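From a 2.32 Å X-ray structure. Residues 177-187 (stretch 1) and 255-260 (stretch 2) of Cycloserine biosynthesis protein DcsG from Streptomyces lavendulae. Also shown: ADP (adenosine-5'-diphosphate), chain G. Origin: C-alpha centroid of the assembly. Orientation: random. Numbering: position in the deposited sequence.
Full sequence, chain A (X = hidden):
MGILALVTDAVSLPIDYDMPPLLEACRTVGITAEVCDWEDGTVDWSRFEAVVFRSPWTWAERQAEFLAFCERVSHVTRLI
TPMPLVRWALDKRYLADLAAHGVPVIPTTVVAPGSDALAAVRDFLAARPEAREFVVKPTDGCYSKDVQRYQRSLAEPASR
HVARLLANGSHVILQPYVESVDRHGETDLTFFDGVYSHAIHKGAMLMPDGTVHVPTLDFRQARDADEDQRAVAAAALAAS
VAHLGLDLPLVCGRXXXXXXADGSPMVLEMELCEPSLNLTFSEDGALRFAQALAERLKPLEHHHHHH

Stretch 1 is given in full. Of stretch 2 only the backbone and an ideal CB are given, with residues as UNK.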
# COMPACT_ATOMS: atom_id res chain seq x y z
N TYR A 177 17.03 -7.44 -3.54
CA TYR A 177 16.40 -8.12 -2.43
C TYR A 177 17.07 -7.71 -1.12
O TYR A 177 18.27 -7.93 -0.95
CB TYR A 177 16.51 -9.64 -2.58
CG TYR A 177 15.69 -10.37 -1.55
CD1 TYR A 177 14.31 -10.53 -1.72
CD2 TYR A 177 16.26 -10.83 -0.37
CE1 TYR A 177 13.53 -11.12 -0.73
CE2 TYR A 177 15.48 -11.42 0.63
CZ TYR A 177 14.12 -11.55 0.45
OH TYR A 177 13.34 -12.10 1.44
N VAL A 178 16.30 -7.12 -0.22
CA VAL A 178 16.81 -6.68 1.09
C VAL A 178 16.97 -7.92 1.96
O VAL A 178 16.00 -8.50 2.43
CB VAL A 178 15.83 -5.68 1.75
CG1 VAL A 178 16.26 -5.38 3.18
CG2 VAL A 178 15.78 -4.39 0.93
N GLU A 179 18.23 -8.30 2.18
CA GLU A 179 18.58 -9.49 2.95
C GLU A 179 18.04 -9.62 4.37
O GLU A 179 17.79 -10.73 4.83
CB GLU A 179 20.11 -9.64 2.97
CG GLU A 179 20.74 -9.64 1.58
CD GLU A 179 22.23 -9.97 1.61
OE1 GLU A 179 22.99 -9.28 2.32
OE2 GLU A 179 22.63 -10.93 0.91
N SER A 180 17.86 -8.50 5.06
CA SER A 180 17.37 -8.57 6.43
C SER A 180 15.93 -9.08 6.50
O SER A 180 15.52 -9.60 7.53
CB SER A 180 17.44 -7.21 7.11
OG SER A 180 16.45 -6.33 6.61
N VAL A 181 15.18 -8.95 5.42
CA VAL A 181 13.78 -9.38 5.43
C VAL A 181 13.60 -10.89 5.67
O VAL A 181 12.57 -11.32 6.20
CB VAL A 181 13.07 -8.97 4.12
CG1 VAL A 181 11.62 -9.41 4.15
CG2 VAL A 181 13.14 -7.47 3.95
N ASP A 182 14.60 -11.68 5.30
CA ASP A 182 14.53 -13.13 5.49
C ASP A 182 14.43 -13.51 6.97
O ASP A 182 13.71 -14.44 7.33
CB ASP A 182 15.76 -13.80 4.89
CG ASP A 182 15.58 -14.13 3.43
OD1 ASP A 182 16.56 -14.59 2.80
OD2 ASP A 182 14.46 -13.95 2.92
N ARG A 183 15.15 -12.78 7.81
CA ARG A 183 15.14 -13.07 9.24
C ARG A 183 14.39 -12.08 10.12
O ARG A 183 13.97 -12.42 11.21
CB ARG A 183 16.58 -13.22 9.74
CG ARG A 183 17.60 -12.31 9.06
CD ARG A 183 19.03 -12.66 9.52
NE ARG A 183 20.06 -11.94 8.76
CZ ARG A 183 20.35 -10.65 8.90
NH1 ARG A 183 19.68 -9.91 9.78
NH2 ARG A 183 21.30 -10.10 8.16
N HIS A 184 14.20 -10.85 9.64
CA HIS A 184 13.51 -9.84 10.44
C HIS A 184 12.23 -9.32 9.81
O HIS A 184 11.63 -8.37 10.31
CB HIS A 184 14.46 -8.68 10.71
CG HIS A 184 15.68 -9.08 11.47
ND1 HIS A 184 16.96 -8.82 11.03
CD2 HIS A 184 15.81 -9.75 12.64
CE1 HIS A 184 17.83 -9.32 11.89
NE2 HIS A 184 17.16 -9.89 12.88
N GLY A 185 11.80 -9.95 8.73
CA GLY A 185 10.59 -9.52 8.06
C GLY A 185 10.54 -8.02 7.85
O GLY A 185 11.52 -7.43 7.40
N GLU A 186 9.41 -7.41 8.17
CA GLU A 186 9.22 -5.98 8.00
C GLU A 186 8.33 -5.44 9.11
O GLU A 186 7.66 -6.21 9.80
CB GLU A 186 8.57 -5.71 6.64
CG GLU A 186 7.06 -5.89 6.66
CD GLU A 186 6.45 -6.02 5.28
OE1 GLU A 186 5.31 -5.54 5.09
OE2 GLU A 186 7.09 -6.63 4.40
N THR A 187 8.31 -4.12 9.28
CA THR A 187 7.46 -3.51 10.29
C THR A 187 6.51 -2.54 9.61
O THR A 187 6.93 -1.64 8.87
CB THR A 187 8.31 -2.76 11.34
OG1 THR A 187 9.28 -3.66 11.90
CG2 THR A 187 7.43 -2.24 12.47
N UNK A 255 2.87 2.69 6.64
CA UNK A 255 4.18 2.79 6.04
C UNK A 255 4.93 1.53 6.42
O UNK A 255 5.13 1.26 7.61
CB UNK A 255 4.92 4.05 6.49
N UNK A 256 5.33 0.75 5.42
CA UNK A 256 6.05 -0.49 5.68
C UNK A 256 7.56 -0.28 5.57
O UNK A 256 8.07 0.20 4.55
CB UNK A 256 5.60 -1.58 4.71
N UNK A 257 8.27 -0.66 6.63
CA UNK A 257 9.72 -0.50 6.72
C UNK A 257 10.51 -1.78 6.77
O UNK A 257 10.05 -2.78 7.31
CB UNK A 257 10.06 0.33 7.96
N UNK A 258 11.71 -1.74 6.20
CA UNK A 258 12.62 -2.88 6.22
C UNK A 258 13.97 -2.37 6.70
O UNK A 258 14.26 -1.17 6.61
CB UNK A 258 12.73 -3.54 4.85
N UNK A 259 14.79 -3.27 7.23
CA UNK A 259 16.11 -2.91 7.76
C UNK A 259 17.21 -2.99 6.71
O UNK A 259 17.42 -4.04 6.11
CB UNK A 259 16.47 -3.82 8.94
N UNK A 260 17.93 -1.89 6.50
CA UNK A 260 19.02 -1.92 5.55
C UNK A 260 20.20 -2.61 6.20
O UNK A 260 20.11 -3.03 7.36
CB UNK A 260 19.39 -0.51 5.08
PB ADP G . 2.62 -5.56 -2.07
O1B ADP G . 2.63 -6.04 -0.53
O2B ADP G . 1.86 -4.25 -2.20
O3B ADP G . 1.92 -6.65 -2.92
PA ADP G . 5.31 -5.40 -1.54
O1A ADP G . 6.28 -4.34 -1.82
O2A ADP G . 4.77 -5.17 -0.06
O3A ADP G . 4.13 -5.32 -2.66
O5' ADP G . 6.06 -6.82 -1.69
C5' ADP G . 5.27 -7.84 -1.06
C4' ADP G . 6.19 -8.68 -0.16
O4' ADP G . 7.34 -9.13 -0.92
C3' ADP G . 6.72 -7.85 1.00
O3' ADP G . 5.85 -7.92 2.13
C2' ADP G . 8.10 -8.46 1.26
O2' ADP G . 8.03 -9.55 2.19
C1' ADP G . 8.55 -8.92 -0.14
N9 ADP G . 9.43 -7.90 -0.78
C8 ADP G . 9.10 -7.05 -1.82
N7 ADP G . 10.13 -6.34 -2.17
C5 ADP G . 11.18 -6.66 -1.39
C6 ADP G . 12.58 -6.38 -1.44
N6 ADP G . 13.08 -5.43 -2.32
N1 ADP G . 13.40 -7.07 -0.63
C2 ADP G . 12.95 -8.00 0.20
N3 ADP G . 11.66 -8.30 0.28
C4 ADP G . 10.75 -7.67 -0.48

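Position 255 lies in a strand (phi/psi -119/119) with its CA-to-CB bond sideways to stretch 1, and no atom of that stretch lies within 5.5 Å of the ideal CB. Stretch 1 therefore sets no preference, beyond the general liking of strands for beta-branched residues. The deposited residue is V255, whose CB, 6.4 Å from T187 O, is as near as its side chain comes to stretch 1.

At position 256 the ideal CB is 4.0 Å from E186 OE1 and 4.4 Å from T187 O. An acidic neighbour would favour a basic or neutral polar side chain, although a small residue would also fit. The residue is D256, against that expectation: its OD2 comes within 4.2 Å of E186 OE1, a close approach of like charges. Both its carboxylate oxygens are hydrogen-bonded to a residue adjoining one of the stretches, while E186 OE2 accepts a hydrogen bond from ADP O3' at 2.9 Å. D256 CA also makes a CA-H...O contact with T187 O (3.5 Å).

At position 257 the backbone sets the register and leaves the side chain free. Its N donates to T187 O at 2.8 Å (174°), and its O accepts from T187 N at 3.0 Å (167°), the signature of an antiparallel hydrogen-bonded pair. The CB emerges on the same sheet face as the T187 side chain. The ideal CB is 3.8 Å from T187 O, already an acceptor, so selection is weak and many strand formers would do, apolar ones among them. It is L257, with chi1 m and chi2 off-well at 33°; a water bridges its O (3.2 Å) and T187 OG1 (3.3 Å) through weak hydrogen bonds.

At position 258 the ideal CB is 4.0 Å from V181 CG2 and 4.3 Å from V178 CG1, with G185 O at 4.8 Å. These methyl groups call for an apolar side chain of modest size; alanine, valine or isoleucine are plausible. V258 uses both branches: CG1 packs 3.7 Å from V181 CG2, and CG2 lies 4.2 Å from V178 CG1. The two stretch 1 valines also border the nucleotide, V178 N donating to ADP N1 at 2.9 Å and V181 CG2 reaching ADP C2 at 3.8 Å.

Position 259 places its carbonyl O 2.5 Å from S180 OG, which donates a hydrogen bond to it whatever the side chain. The ideal CB is 3.4 Å from S180 OG and 5.4 Å from H184 ND1. With H184 and the R183 guanidinium on that side, a long polar chain would suit, glutamate or glutamine at least as well as lysine or arginine. The deposited R259 has its CD 4.0 Å from H184 CB and its NH1 4.9 Å from R183 NH1; its guanidinium lies oblique to the H184 ring, with S180 CB at its edge.

Position 260 leaves the strand, and its CB would point away from stretch 1, so many residues are compatible. It is G260.

Stretch 2, residues 255-260: VDLVRG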
# COMPACT_ATOMS: atom_id res chain seq x y z
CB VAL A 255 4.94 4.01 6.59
CG1 VAL A 255 6.28 4.15 5.90
CG2 VAL A 255 4.10 5.26 6.38
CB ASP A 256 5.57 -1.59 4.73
CG ASP A 256 4.05 -1.75 4.75
OD1 ASP A 256 3.43 -1.59 5.83
OD2 ASP A 256 3.46 -2.04 3.68
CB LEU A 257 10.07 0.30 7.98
CG LEU A 257 9.94 1.82 7.98
CD1 LEU A 257 8.81 2.27 7.10
CD2 LEU A 257 9.75 2.29 9.42
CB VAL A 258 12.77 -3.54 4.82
CG1 VAL A 258 11.46 -4.20 4.42
CG2 VAL A 258 13.19 -2.51 3.78
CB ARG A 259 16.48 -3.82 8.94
CG ARG A 259 15.41 -3.92 10.02
CD ARG A 259 15.77 -4.93 11.13
NE ARG A 259 16.82 -4.46 12.04
CZ ARG A 259 18.12 -4.59 11.82
NH1 ARG A 259 18.57 -5.18 10.72
NH2 ARG A 259 18.99 -4.11 12.71
O HOH W 1 11.85 -2.99 9.90
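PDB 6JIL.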